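Local coordinates for protein acetyl-CoA acetyltransferase (Bacillus anthracis, PDB 3SS6) that probably catalyses the reversible, thiolase-type condensation of two acetyl-CoA molecules into acetoacetyl-CoA and free CoA, at residues A[94-97]-A[98-101]; A[352-355]-A[356-360]; A[164-167]-A[168-172]; A[322-325]-A[326-330]. All coordinates share one frame; numbering follows the deposited sequence. Where two conformers were deposited one is given.

Interaction 1: A[94-97]-A[98-101]; sequences GMQA and IMSA. With K (potassium ion), chain F.
Gly94 and Ile98 meet one turn apart on helix 93-107: Ile98 sets CG1 opposite its carbonyl carbon (chi1 -67°), which lays the branch back along the turn, CG1 3.6 Å from Gly94 O and CD1 close by. The backbone oxygen of Met95 accepts a hydrogen bond from Met99 N. Beside this bond Met95 CG comes 3.9 Å from Met99 SD, two thioether chains slanting across each other. Gln96 makes the polar contact of the turn. Its chain bends at chi2 (65°) and brings NE2 to Ser100 OG at 3.1 Å, in a nearly straight bond that lies in the amide plane; OE1 rests 3.6 Å from Met99 CE and is taken by Arg89. The amide is thereby held from both ends. Ser100 OG accepts from NE2 and also binds the potassium ion, 2.9 Å away; the amide probably helps fix the hydroxyl's orientation toward the metal. Ala97 O closes the walk with a backbone bond to Ala101 N. Tyr85, together with Tyr85 and Ser100 of the second subunit, also binds the potassium ion, which therefore sits on the subunit interface. Met95, Ile98 and Met99 pack on strand 385-393, Ile98 and Met99 also on strand 275-284, Ile98 and Ala101 on strand 252-262, and Gln96 and Ser100 on strand 83-88.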
loop_
_atom_site.group_PDB
_atom_site.type_symbol
_atom_site.label_atom_id
_atom_site.label_comp_id
_atom_site.label_asym_id
_atom_site.label_seq_id
_atom_site.Cartn_x
_atom_site.Cartn_y
_atom_site.Cartn_z
ATOM N N GLY A 94 19.318 1.000 -23.624
ATOM C CA GLY A 94 20.373 1.994 -23.752
ATOM C C GLY A 94 21.099 1.921 -25.083
ATOM O O GLY A 94 21.603 2.938 -25.576
ATOM N N MET A 95 21.161 0.729 -25.665
ATOM C CA MET A 95 21.768 0.575 -26.983
ATOM C C MET A 95 20.783 1.053 -28.055
ATOM O O MET A 95 21.177 1.720 -29.010
ATOM C CB MET A 95 22.209 -0.871 -27.217
ATOM C CG MET A 95 22.879 -1.110 -28.561
ATOM S SD MET A 95 23.598 -2.756 -28.702
ATOM C CE MET A 95 25.058 -2.545 -27.664
ATOM N N GLN A 96 19.500 0.739 -27.894
ATOM C CA GLN A 96 18.513 1.233 -28.852
ATOM C C GLN A 96 18.497 2.767 -28.882
ATOM O O GLN A 96 18.300 3.379 -29.939
ATOM C CB GLN A 96 17.107 0.699 -28.526
ATOM C CG GLN A 96 16.034 1.218 -29.481
ATOM C CD GLN A 96 16.264 0.713 -30.901
ATOM O OE1 GLN A 96 16.457 -0.480 -31.116
ATOM N NE2 GLN A 96 16.265 1.622 -31.868
ATOM N N ALA A 97 18.703 3.392 -27.729
ATOM C CA ALA A 97 18.741 4.858 -27.685
ATOM C C ALA A 97 19.844 5.384 -28.596
ATOM O O ALA A 97 19.655 6.357 -29.323
ATOM C CB ALA A 97 18.935 5.371 -26.241
ATOM N N ILE A 98 20.999 4.736 -28.551
ATOM C CA ILE A 98 22.108 5.131 -29.412
ATOM C C ILE A 98 21.760 4.891 -30.880
ATOM O O ILE A 98 22.087 5.706 -31.739
ATOM C CB ILE A 98 23.386 4.372 -29.031
ATOM C CG1 ILE A 98 23.843 4.831 -27.640
ATOM C CG2 ILE A 98 24.476 4.576 -30.096
ATOM C CD1 ILE A 98 24.843 3.884 -26.979
ATOM N N MET A 99 21.108 3.766 -31.173
ATOM C CA MET A 99 20.705 3.456 -32.546
ATOM C C MET A 99 19.681 4.456 -33.084
ATOM O O MET A 99 19.769 4.886 -34.239
ATOM C CB MET A 99 20.164 2.023 -32.639
ATOM C CG MET A 99 21.253 0.997 -32.346
ATOM S SD MET A 99 20.597 -0.558 -31.708
ATOM C CE MET A 99 19.433 -0.996 -33.003
ATOM N N SER A 100 18.731 4.828 -32.235
ATOM C CA SER A 100 17.709 5.787 -32.612
ATOM C C SER A 100 18.329 7.168 -32.847
ATOM O O SER A 100 17.923 7.889 -33.769
ATOM C CB SER A 100 16.614 5.838 -31.549
ATOM O OG SER A 100 15.847 4.639 -31.574
ATOM N N ALA A 101 19.323 7.520 -32.036
ATOM C CA ALA A 101 20.066 8.760 -32.257
ATOM C C ALA A 101 20.770 8.703 -33.610
ATOM O O ALA A 101 20.749 9.672 -34.395
ATOM C CB ALA A 101 21.093 8.980 -31.138
HETATM K K K F . 13.272 5.751 -32.471
#

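Interaction 2: A[352-355]-A[356-360]; sequences IGCT and GARIT
In the first turns of helix 352-370, after the Gly-His-Pro segment characteristic of thiolases, Thr355 and Ile359 touch through their methyl groups, CG2 to CG2 at 4.0 Å. Ile359 N gives a nearly straight bond to Thr355 O. One residue earlier, Arg358 N bonds to Cys354 O, and Cys354 SG lies 3.8 Å from Arg358 CB. Bends at chi2 (-76°) and chi3 fold the arginine back, which sets Ile359 CG2 over one guanidinium face, 3.6 Å above its plane and toward the rim. Water 2, in that plane at the edge, accepts from Arg358 NE and donates to Thr355 OG1, 2.9 Å from each. Thr355 OG1 is also bonded to His350 ND1 and Pro351 O, while Arg358 NH1 reaches Ser362, so these buried polar ends are well provided for. The backbone is less regular: water 1 links Ile352 O to Gly356 N, 2.8 Å from the latter, in place of a direct helical bond. Thr360 OG1 donates to Gly356 O at 3.0 Å. Ala357 N and Thr360 N lack the bond to the residue four back: a kinked, water-inserted start to a buried helix of the thiolase fold.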
loop_
_atom_site.group_PDB
_atom_site.type_symbol
_atom_site.label_atom_id
_atom_site.label_comp_id
_atom_site.label_asym_id
_atom_site.label_seq_id
_atom_site.Cartn_x
_atom_site.Cartn_y
_atom_site.Cartn_z
ATOM N N ILE A 352 19.910 -2.274 -15.889
ATOM C CA ILE A 352 19.411 -2.730 -17.164
ATOM C C ILE A 352 19.172 -1.691 -18.252
ATOM O O ILE A 352 19.636 -1.881 -19.365
ATOM C CB ILE A 352 18.147 -3.597 -16.971
ATOM C CG1 ILE A 352 17.062 -2.819 -16.243
ATOM C CG2 ILE A 352 18.471 -4.826 -16.148
ATOM C CD1 ILE A 352 15.897 -3.683 -15.815
ATOM N N GLY A 353 18.529 -0.581 -17.935
ATOM C CA GLY A 353 18.278 0.445 -18.932
ATOM C C GLY A 353 19.564 1.042 -19.464
ATOM O O GLY A 353 19.680 1.416 -20.621
ATOM N N CYS A 354 20.498 1.201 -18.545
ATOM C CA CYS A 354 21.832 1.726 -18.796
ATOM C C CYS A 354 22.799 0.863 -19.614
ATOM O O CYS A 354 23.606 1.370 -20.378
ATOM C CB CYS A 354 22.481 2.090 -17.454
ATOM S SG CYS A 354 24.216 2.579 -17.540
ATOM N N THR A 355 22.732 -0.445 -19.404
ATOM C CA THR A 355 23.797 -1.357 -19.818
ATOM C C THR A 355 24.158 -1.326 -21.300
ATOM O O THR A 355 25.339 -1.420 -21.658
ATOM C CB THR A 355 23.482 -2.789 -19.373
ATOM O OG1 THR A 355 23.548 -2.837 -17.943
ATOM C CG2 THR A 355 24.494 -3.774 -19.960
ATOM N N GLY A 356 23.152 -1.223 -22.164
ATOM C CA GLY A 356 23.423 -1.207 -23.593
ATOM C C GLY A 356 24.276 -0.030 -23.997
ATOM O O GLY A 356 25.087 -0.141 -24.926
ATOM N N ALA A 357 24.099 1.094 -23.296
ATOM C CA ALA A 357 24.958 2.266 -23.493
ATOM C C ALA A 357 26.282 2.126 -22.741
ATOM O O ALA A 357 27.332 2.506 -23.253
ATOM C CB ALA A 357 24.241 3.537 -23.060
ATOM N N ARG A 358 26.229 1.573 -21.532
ATOM C CA ARG A 358 27.429 1.388 -20.703
ATOM C C ARG A 358 28.510 0.560 -21.405
ATOM O O ARG A 358 29.682 0.957 -21.444
ATOM C CB ARG A 358 27.037 0.758 -19.350
ATOM C CG ARG A 358 28.001 1.058 -18.194
ATOM C CD ARG A 358 29.283 0.204 -18.314
ATOM N NE ARG A 358 28.983 -1.224 -18.223
ATOM C CZ ARG A 358 29.865 -2.186 -18.489
ATOM N NH1 ARG A 358 31.089 -1.867 -18.881
ATOM N NH2 ARG A 358 29.526 -3.465 -18.355
ATOM N N ILE A 359 28.118 -0.573 -21.985
ATOM C CA ILE A 359 29.109 -1.429 -22.634
ATOM C C ILE A 359 29.676 -0.759 -23.876
ATOM O O ILE A 359 30.816 -1.030 -24.260
ATOM C CB ILE A 359 28.587 -2.863 -22.941
ATOM C CG1 ILE A 359 27.469 -2.854 -23.994
ATOM C CG2 ILE A 359 28.146 -3.549 -21.643
ATOM C CD1 ILE A 359 26.999 -4.268 -24.405
ATOM N N THR A 360 28.897 0.133 -24.488
ATOM C CA THR A 360 29.384 0.866 -25.662
ATOM C C THR A 360 30.430 1.902 -25.231
ATOM O O THR A 360 31.488 2.034 -25.852
ATOM C CB THR A 360 28.226 1.519 -26.445
ATOM O OG1 THR A 360 27.283 0.501 -26.830
ATOM C CG2 THR A 360 28.747 2.222 -27.703
HETATM O O HOH W 1 20.323 -1.131 -21.845
HETATM O O HOH W 2 26.381 -2.293 -17.358
#

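Interaction 3: A[164-167]-A[168-172]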
loop_
_atom_site.group_PDB
_atom_site.type_symbol
_atom_site.label_atom_id
_atom_site.label_comp_id
_atom_site.label_asym_id
_atom_site.label_seq_id
_atom_site.Cartn_x
_atom_site.Cartn_y
_atom_site.Cartn_z
ATOM N N GLU A 164 18.815 -21.038 -17.117
ATOM C CA GLU A 164 18.914 -22.473 -16.878
ATOM C C GLU A 164 18.493 -23.242 -18.121
ATOM O O GLU A 164 18.984 -24.337 -18.373
ATOM C CB GLU A 164 18.070 -22.910 -15.675
ATOM C CG GLU A 164 18.674 -22.583 -14.303
ATOM C CD GLU A 164 19.807 -23.525 -13.900
ATOM O OE1 GLU A 164 20.113 -24.462 -14.667
ATOM O OE2 GLU A 164 20.386 -23.327 -12.807
ATOM N N ASN A 165 17.572 -22.675 -18.896
ATOM C CA ASN A 165 17.184 -23.311 -20.154
ATOM C C ASN A 165 18.382 -23.411 -21.085
ATOM O O ASN A 165 18.559 -24.409 -21.780
ATOM C CB ASN A 165 16.040 -22.552 -20.839
ATOM C CG ASN A 165 14.709 -22.720 -20.117
ATOM O OD1 ASN A 165 14.502 -23.694 -19.385
ATOM N ND2 ASN A 165 13.795 -21.765 -20.327
ATOM N N LEU A 166 19.200 -22.366 -21.099
ATOM C CA LEU A 166 20.384 -22.354 -21.941
ATOM C C LEU A 166 21.455 -23.304 -21.401
ATOM O O LEU A 166 22.168 -23.928 -22.174
ATOM C CB LEU A 166 20.924 -20.931 -22.098
ATOM C CG LEU A 166 20.168 -20.071 -23.113
ATOM C CD1 LEU A 166 20.690 -18.636 -23.099
ATOM C CD2 LEU A 166 20.261 -20.674 -24.516
ATOM N N VAL A 167 21.547 -23.412 -20.075
ATOM C CA VAL A 167 22.457 -24.362 -19.439
ATOM C C VAL A 167 22.177 -25.762 -19.965
ATOM O O VAL A 167 23.079 -26.476 -20.408
ATOM C CB VAL A 167 22.284 -24.370 -17.910
ATOM C CG1 VAL A 167 22.971 -25.585 -17.289
ATOM C CG2 VAL A 167 22.824 -23.080 -17.309
ATOM N N GLU A 168 20.915 -26.164 -19.897
ATOM C CA GLU A 168 20.502 -27.472 -20.372
ATOM C C GLU A 168 20.702 -27.656 -21.884
ATOM O O GLU A 168 21.163 -28.698 -22.338
ATOM C CB GLU A 168 19.042 -27.719 -19.997
ATOM C CG GLU A 168 18.809 -27.735 -18.485
ATOM C CD GLU A 168 17.378 -27.387 -18.087
ATOM O OE1 GLU A 168 16.525 -27.211 -18.988
ATOM O OE2 GLU A 168 17.108 -27.286 -16.868
ATOM N N GLN A 169 20.352 -26.630 -22.650
ATOM C CA GLN A 169 20.471 -26.699 -24.105
ATOM C C GLN A 169 21.923 -26.819 -24.576
ATOM O O GLN A 169 22.243 -27.644 -25.442
ATOM C CB GLN A 169 19.792 -25.485 -24.747
ATOM C CG GLN A 169 19.747 -25.516 -26.266
ATOM C CD GLN A 169 18.833 -24.443 -26.842
ATOM O OE1 GLN A 169 17.794 -24.113 -26.260
ATOM N NE2 GLN A 169 19.217 -23.890 -27.989
ATOM N N TYR A 170 22.800 -26.003 -24.001
ATOM C CA TYR A 170 24.197 -25.957 -24.424
ATOM C C TYR A 170 25.140 -26.813 -23.564
ATOM O O TYR A 170 26.357 -26.786 -23.756
ATOM C CB TYR A 170 24.678 -24.500 -24.487
ATOM C CG TYR A 170 24.188 -23.765 -25.716
ATOM C CD1 TYR A 170 24.979 -23.684 -26.853
ATOM C CD2 TYR A 170 22.932 -23.164 -25.744
ATOM C CE1 TYR A 170 24.540 -23.025 -27.987
ATOM C CE2 TYR A 170 22.482 -22.500 -26.882
ATOM C CZ TYR A 170 23.297 -22.440 -27.997
ATOM O OH TYR A 170 22.883 -21.790 -29.141
ATOM N N GLU A 171 24.565 -27.580 -22.642
ATOM C CA GLU A 171 25.329 -28.446 -21.737
ATOM C C GLU A 171 26.472 -27.708 -21.039
ATOM O O GLU A 171 27.617 -28.173 -21.009
ATOM C CB GLU A 171 25.833 -29.697 -22.466
ATOM C CG GLU A 171 24.700 -30.545 -23.030
ATOM C CD GLU A 171 25.191 -31.804 -23.723
ATOM O OE1 GLU A 171 25.851 -32.634 -23.061
ATOM O OE2 GLU A 171 24.917 -31.957 -24.932
ATOM N N ILE A 172 26.130 -26.558 -20.467
ATOM C CA ILE A 172 27.068 -25.684 -19.769
ATOM C C ILE A 172 27.236 -26.131 -18.319
ATOM O O ILE A 172 26.252 -26.372 -17.623
ATOM C CB ILE A 172 26.549 -24.240 -19.796
ATOM C CG1 ILE A 172 26.369 -23.787 -21.246
ATOM C CG2 ILE A 172 27.493 -23.309 -19.064
ATOM C CD1 ILE A 172 25.646 -22.451 -21.390
HETATM O O HOH W 3 19.221 -26.934 -15.152
HETATM O O HOH W 4 15.950 -26.479 -22.115
#
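Leu166 CD2 rests 3.7 Å from Tyr170 CE2, the two side chains lying side by side and pointing the same way, with the methyl oblique to the ring. The carbonyl oxygen of Leu166 accepts from Tyr170 N at 2.8 Å and also lies in the ring plane at its edge. Tyr170 sets CG opposite its carbonyl carbon (chi1 -77°), and this lays the ring alongside the leucine; Glu331 holds its hydroxyl. At the end of the helix Glu171 takes a left-handed conformation with positive phi. The chain then returns to give Ile172 N to Val167 O at 3.1 Å, in the carbonyl plane on a lone pair. This six-residue closure is the bond that marks a Schellman motif. Farther out, Arg238 bonds Asn165 OD1 and forms a salt bridge with Glu168 OE2, so one guanidinium serves both side chains, while Asn165 ND2 gives to the carbonyl of Lys288. Glu164 OE2 accepts from the backbone N of Ser242 and of Val243, tying this turn to the loop that holds them. Val167 and Tyr170 of helix 159-170, with Ile172 just beyond it, lie against helix 322-332, while Val167 and Ile172 also meet Gln177 of helix 174-194.

Interaction 4: A[322-325]-A[326-330]; sequences AAQY and LAVEK
Tyr325 and Glu329, one turn apart on helix 322-332, join through a short hydrogen bond from Tyr325 OH to Glu329 OE1, 2.7 Å. With CG opposite the backbone N (chi1 166°), the ring runs forward along the helix and reaches the glutamate. The glutamate chain is extended and crosses the tyrosine at a slant, with Glu329 CB 3.8 Å from Tyr325 CZ. The ring and carboxylate planes are nearly perpendicular, 85° apart. OE1 lies at the ring edge near its plane, 3.2 Å from Tyr325 CE2, and the hydroxyl approaches it on the anti side, 24° out of the carboxylate plane. The same oxygen forms a salt bridge with Arg336 NE, so hydroxyl and guanidinium grip it together, which would probably keep the carboxylate ionised. Leu326 leans the other way along the helix: its CG beside the backbone N comes 3.3 Å from Ala322 O, which also accepts the backbone bond from Leu326 N. Gln324 bends sharply at chi2 and lies alongside Val328, NE2 to CG2 at 4.1 Å. Its OE1 accepts from Ala320 N, which ties the side chain to the residues just ahead of the helix. Lys330 NZ forms a salt bridge with Glu176, and Ala322 shares backbone bonding with Asn247. The tyrosine-glutamate pair is an i to i+4 side-chain hydrogen bond along one face of a helix; here it lies on the helix that follows the Asn-Glu-Ala-Phe segment (Asn318 to Phe321) characteristic of thiolases.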
loop_
_atom_site.group_PDB
_atom_site.type_symbol
_atom_site.label_atom_id
_atom_site.label_comp_id
_atom_site.label_asym_id
_atom_site.label_seq_id
_atom_site.Cartn_x
_atom_site.Cartn_y
_atom_site.Cartn_z
ATOM N N ALA A 322 26.374 -15.688 -16.387
ATOM C CA ALA A 322 27.544 -16.309 -16.992
ATOM C C ALA A 322 27.107 -17.383 -18.001
ATOM O O ALA A 322 27.708 -17.527 -19.069
ATOM C CB ALA A 322 28.434 -16.913 -15.919
ATOM N N ALA A 323 26.061 -18.128 -17.652
ATOM C CA ALA A 323 25.560 -19.207 -18.495
ATOM C C ALA A 323 25.072 -18.659 -19.827
ATOM O O ALA A 323 25.253 -19.275 -20.875
ATOM C CB ALA A 323 24.426 -19.939 -17.801
ATOM N N GLN A 324 24.419 -17.505 -19.768
ATOM C CA GLN A 324 23.888 -16.890 -20.976
ATOM C C GLN A 324 25.032 -16.444 -21.871
ATOM O O GLN A 324 25.018 -16.680 -23.087
ATOM C CB GLN A 324 22.972 -15.722 -20.601
ATOM C CG GLN A 324 22.688 -14.767 -21.733
ATOM C CD GLN A 324 23.655 -13.596 -21.787
ATOM O OE1 GLN A 324 24.137 -13.109 -20.756
ATOM N NE2 GLN A 324 23.939 -13.133 -23.000
ATOM N N TYR A 325 26.039 -15.813 -21.273
ATOM C CA TYR A 325 27.225 -15.437 -22.031
ATOM C C TYR A 325 27.866 -16.679 -22.679
ATOM O O TYR A 325 28.235 -16.675 -23.860
ATOM C CB TYR A 325 28.270 -14.707 -21.166
ATOM C CG TYR A 325 29.563 -14.686 -21.930
ATOM C CD1 TYR A 325 29.736 -13.804 -22.985
ATOM C CD2 TYR A 325 30.562 -15.620 -21.678
ATOM C CE1 TYR A 325 30.882 -13.821 -23.751
ATOM C CE2 TYR A 325 31.725 -15.639 -22.441
ATOM C CZ TYR A 325 31.868 -14.738 -23.478
ATOM O OH TYR A 325 33.006 -14.746 -24.251
ATOM N N LEU A 326 28.005 -17.744 -21.898
ATOM C CA LEU A 326 28.639 -18.964 -22.390
ATOM C C LEU A 326 27.907 -19.562 -23.590
ATOM O O LEU A 326 28.543 -20.072 -24.514
ATOM C CB LEU A 326 28.787 -19.985 -21.262
ATOM C CG LEU A 326 29.935 -19.650 -20.301
ATOM C CD1 LEU A 326 29.724 -20.298 -18.938
ATOM C CD2 LEU A 326 31.271 -20.094 -20.903
ATOM N N ALA A 327 26.575 -19.483 -23.588
ATOM C CA ALA A 327 25.805 -19.985 -24.724
ATOM C C ALA A 327 26.156 -19.201 -25.984
ATOM O O ALA A 327 26.339 -19.782 -27.051
ATOM C CB ALA A 327 24.303 -19.912 -24.444
ATOM N N VAL A 328 26.247 -17.883 -25.859
ATOM C CA VAL A 328 26.635 -17.041 -26.993
ATOM C C VAL A 328 28.055 -17.362 -27.447
ATOM O O VAL A 328 28.314 -17.520 -28.637
ATOM C CB VAL A 328 26.539 -15.544 -26.648
ATOM C CG1 VAL A 328 27.070 -14.697 -27.788
ATOM C CG2 VAL A 328 25.087 -15.168 -26.352
ATOM N N GLU A 329 28.972 -17.467 -26.490
ATOM C CA GLU A 329 30.359 -17.821 -26.807
ATOM C C GLU A 329 30.470 -19.138 -27.580
ATOM O O GLU A 329 31.199 -19.236 -28.568
ATOM C CB GLU A 329 31.201 -17.887 -25.534
ATOM C CG GLU A 329 32.668 -18.212 -25.802
ATOM C CD GLU A 329 33.484 -18.284 -24.531
ATOM O OE1 GLU A 329 33.975 -17.227 -24.086
ATOM O OE2 GLU A 329 33.628 -19.402 -23.987
ATOM N N LYS A 330 29.748 -20.157 -27.122
ATOM C CA LYS A 330 29.743 -21.454 -27.786
ATOM C C LYS A 330 29.089 -21.399 -29.159
ATOM O O LYS A 330 29.599 -21.978 -30.115
ATOM C CB LYS A 330 29.054 -22.501 -26.907
ATOM C CG LYS A 330 29.815 -22.790 -25.612
ATOM C CD LYS A 330 29.016 -23.675 -24.672
ATOM C CE LYS A 330 29.743 -23.880 -23.352
ATOM N NZ LYS A 330 31.069 -24.521 -23.541
#

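Along the chain the contacts come in the order 1, 3, 4, 2, and they form two touching pairs. Interactions 1 and 2, centres 10 Å apart, lie on helices 93-107 and 352-370, one from each thiolase family region, which pack directly: Met95 CE comes 3.6 Å from Gly356 O. These are the buried central helices of the layered thiolase fold. Interactions 3 and 4, centres 9 Å apart, join helices 159-170 and 322-332 farther out, where Ile172 CG2 lies 3.7 Å from Leu326 CD1. The pairs stay separate, interactions 2 and 4 about 9 Å apart at their nearest atoms. Both pairs therefore bring the N- and C-terminal regions together.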